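Local coordinates for protein 3-polyprenyl-4-hydroxybenzoate decarboxylase and related decarboxylases (Pelotomaculum thermopropionicum, PDB 6H6X) that probably decarboxylates aromatic acids as a UbiD-family enzyme, binding prenylated FMN together with manganese and potassium ions, at residues Ala100-Cys105 and Glu239-Gly244. The protein carries 8 engineered substitutions. Residues are numbered along the deposited sequence; the frame is centred on the assembly and turned at random.
Sequences APVKEC and EIVIEG
V102 and V241 meet methyl to methyl, their side chains crossing at about a right angle, with CG2 of V102 3.6 Å from CG2 of V241. V102 sits in the short 3-10 turn 101-103, its side chain directed at strand 240-246. Its CG2, anti to the backbone N, reaches over the start of the strand, coming 4.1 Å from the backbone N of V241 and 4.2 Å from the carbonyl carbon of I240. V241 answers with the methyl that stands beside its own backbone N, anti to the carbonyl carbon (chi1 163° for CG1), while I240 points away from the turn. The turn itself is closed by the backbone bond from K103 N to A100 O, 3.0 Å, and the V102 carbonyl oxygen accepts a bond from T279 OG1 of strand 264-280.

Two residues along the strand from V241, E243 also faces the turn. K103 leaves its backbone away from the strand, but two bends near the backbone, chi1 -64° and chi2 -65°, turn the chain back, and its extended outer part carries NZ to 4.3 Å from OE2 of E243, too long for a salt bridge. Both ends are held elsewhere: NZ by the K226 carbonyl and by a salt bridge to E228, the E243 carboxylate by T229 OG1 and the E228 backbone N. The opposite charges probably still attract.

E239 and I240 form a classic beta bulge opposite I190 of strand 184-190. The arrangement is a small buried contact, apolar at the two valines with a loose charge pair beside it, between a 3-10 turn and the bulged start of an antiparallel strand, inside the Rift-related domain of the UbiD fold and away from the cofactor and metal sites.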
ATOM      1  N   ALA B 100     -20.139  36.263  22.317  1.00 50.97           N
ATOM      2  CA  ALA B 100     -19.583  35.419  21.224  1.00 53.85           C
ATOM      3  C   ALA B 100     -18.144  35.071  21.612  1.00 49.16           C
ATOM      4  O   ALA B 100     -17.355  35.958  21.897  1.00 48.53           O
ATOM      5  CB  ALA B 100     -19.568  36.123  19.879  1.00 52.15           C
ATOM      6  N   PRO B 101     -17.809  33.783  21.633  1.00 42.87           N
ATOM      7  CA  PRO B 101     -16.471  33.519  22.178  1.00 47.05           C
ATOM      8  C   PRO B 101     -15.300  34.200  21.436  1.00 48.12           C
ATOM      9  O   PRO B 101     -14.344  34.660  22.080  1.00 49.71           O
ATOM     10  CB  PRO B 101     -16.379  32.025  22.154  1.00 44.22           C
ATOM     11  CG  PRO B 101     -17.811  31.542  22.195  1.00 47.84           C
ATOM     12  CD  PRO B 101     -18.610  32.561  21.454  1.00 43.23           C
ATOM     13  N   VAL B 102     -15.392  34.341  20.121  1.00 43.40           N
ATOM     14  CA  VAL B 102     -14.294  34.927  19.362  1.00 44.37           C
ATOM     15  C   VAL B 102     -14.082  36.436  19.598  1.00 44.36           C
ATOM     16  O   VAL B 102     -13.084  37.021  19.102  1.00 41.58           O
ATOM     17  CB  VAL B 102     -14.438  34.604  17.846  1.00 40.57           C
ATOM     18  CG1 VAL B 102     -15.444  35.530  17.178  1.00 41.54           C
ATOM     19  CG2 VAL B 102     -13.090  34.700  17.111  1.00 44.19           C
ATOM     20  N   LYS B 103     -15.033  37.073  20.304  1.00 49.37           N
ATOM     21  CA  LYS B 103     -14.954  38.497  20.655  1.00 52.24           C
ATOM     22  C   LYS B 103     -14.388  38.796  22.056  1.00 54.78           C
ATOM     23  O   LYS B 103     -14.225  39.956  22.394  1.00 51.54           O
ATOM     24  CB  LYS B 103     -16.333  39.147  20.526  1.00 54.14           C
ATOM     25  CG  LYS B 103     -16.893  39.151  19.109  1.00 53.69           C
ATOM     26  CD  LYS B 103     -16.079  40.007  18.144  1.00 51.85           C
ATOM     27  CE  LYS B 103     -16.925  40.311  16.917  1.00 53.72           C
ATOM     28  NZ  LYS B 103     -16.232  41.135  15.894  1.00 46.85           N
ATOM     29  N   GLU B 104     -14.088  37.757  22.841  1.00 48.09           N
ATOM     30  CA  GLU B 104     -13.559  37.900  24.183  1.00 49.76           C
ATOM     31  C   GLU B 104     -12.344  38.852  24.273  1.00 57.35           C
ATOM     32  O   GLU B 104     -12.332  39.736  25.127  1.00 67.48           O
ATOM     33  CB  GLU B 104     -13.241  36.511  24.758  1.00 48.25           C
ATOM     34  CG  GLU B 104     -14.512  35.746  25.132  1.00 46.87           C
ATOM     35  CD  GLU B 104     -14.335  34.253  25.378  1.00 52.95           C
ATOM     36  OE1 GLU B 104     -13.207  33.707  25.372  1.00 60.99           O
ATOM     37  OE2 GLU B 104     -15.370  33.596  25.575  1.00 58.18           O
ATOM     38  N   CYS B 105     -11.356  38.689  23.389  1.00 54.92           N
ATOM     39  CA  CYS B 105     -10.212  39.603  23.271  1.00 51.86           C
ATOM     40  C   CYS B 105     -10.173  40.214  21.870  1.00 58.50           C
ATOM     41  O   CYS B 105     -10.349  39.512  20.888  1.00 58.05           O
ATOM     42  CB  CYS B 105      -8.899  38.859  23.543  1.00 53.75           C
ATOM     43  SG  CYS B 105      -8.915  37.802  25.009  1.00 64.68           S
ATOM     44  N   GLU B 239     -11.632  30.220  17.065  1.00 38.48           N
ATOM     45  CA  GLU B 239     -10.610  30.470  18.084  1.00 37.61           C
ATOM     46  C   GLU B 239      -9.991  31.798  17.854  1.00 37.75           C
ATOM     47  O   GLU B 239      -9.772  32.539  18.780  1.00 35.99           O
ATOM     48  CB  GLU B 239      -9.527  29.355  18.066  1.00 39.03           C
ATOM     49  CG  GLU B 239     -10.029  27.983  18.485  1.00 38.16           C
ATOM     50  CD  GLU B 239     -10.325  27.882  20.012  1.00 45.24           C
ATOM     51  OE1 GLU B 239      -9.601  28.507  20.801  1.00 48.91           O
ATOM     52  OE2 GLU B 239     -11.251  27.157  20.449  1.00 52.43           O
ATOM     53  N   ILE B 240      -9.700  32.104  16.588  1.00 38.96           N
ATOM     54  CA  ILE B 240      -9.004  33.312  16.222  1.00 37.48           C
ATOM     55  C   ILE B 240      -9.566  33.861  14.907  1.00 40.12           C
ATOM     56  O   ILE B 240      -9.843  33.078  13.996  1.00 41.95           O
ATOM     57  CB  ILE B 240      -7.487  33.011  16.004  1.00 40.22           C
ATOM     58  CG1 ILE B 240      -6.787  32.588  17.305  1.00 48.19           C
ATOM     59  CG2 ILE B 240      -6.758  34.214  15.466  1.00 40.81           C
ATOM     60  CD1 ILE B 240      -5.784  31.474  17.166  1.00 52.24           C
ATOM     61  N   VAL B 241      -9.683  35.195  14.797  1.00 38.08           N
ATOM     62  CA  VAL B 241     -10.067  35.881  13.571  1.00 38.92           C
ATOM     63  C   VAL B 241      -9.091  36.985  13.305  1.00 38.85           C
ATOM     64  O   VAL B 241      -8.766  37.757  14.199  1.00 44.05           O
ATOM     65  CB  VAL B 241     -11.491  36.474  13.629  1.00 37.62           C
ATOM     66  CG1 VAL B 241     -11.733  37.519  12.540  1.00 34.04           C
ATOM     67  CG2 VAL B 241     -12.527  35.365  13.568  1.00 37.74           C
ATOM     68  N   ILE B 242      -8.641  37.071  12.065  1.00 41.95           N
ATOM     69  CA  ILE B 242      -7.745  38.103  11.629  1.00 44.05           C
ATOM     70  C   ILE B 242      -8.492  38.807  10.532  1.00 41.90           C
ATOM     71  O   ILE B 242      -8.843  38.212   9.524  1.00 48.66           O
ATOM     72  CB  ILE B 242      -6.389  37.523  11.151  1.00 44.96           C
ATOM     73  CG1 ILE B 242      -5.673  36.834  12.317  1.00 45.36           C
ATOM     74  CG2 ILE B 242      -5.511  38.594  10.557  1.00 44.94           C
ATOM     75  CD1 ILE B 242      -4.569  35.912  11.824  1.00 49.77           C
ATOM     76  N   GLU B 243      -8.718  40.100  10.741  1.00 48.74           N
ATOM     77  CA  GLU B 243      -9.418  40.985   9.810  1.00 51.06           C
ATOM     78  C   GLU B 243      -8.418  41.780   9.003  1.00 51.62           C
ATOM     79  O   GLU B 243      -7.386  42.177   9.514  1.00 59.09           O
ATOM     80  CB  GLU B 243     -10.309  41.939  10.601  1.00 54.02           C
ATOM     81  CG  GLU B 243     -11.259  41.254  11.594  1.00 56.77           C
ATOM     82  CD  GLU B 243     -12.161  42.206  12.359  1.00 57.48           C
ATOM     83  OE1 GLU B 243     -12.130  43.431  12.060  1.00 70.79           O
ATOM     84  OE2 GLU B 243     -12.913  41.724  13.261  1.00 60.16           O
ATOM     85  N   GLY B 244      -8.717  42.022   7.741  1.00 53.47           N
ATOM     86  CA  GLY B 244      -7.833  42.833   6.947  1.00 50.83           C
ATOM     87  C   GLY B 244      -8.301  43.096   5.554  1.00 53.16           C
ATOM     88  O   GLY B 244      -9.493  42.991   5.225  1.00 55.57           O
TER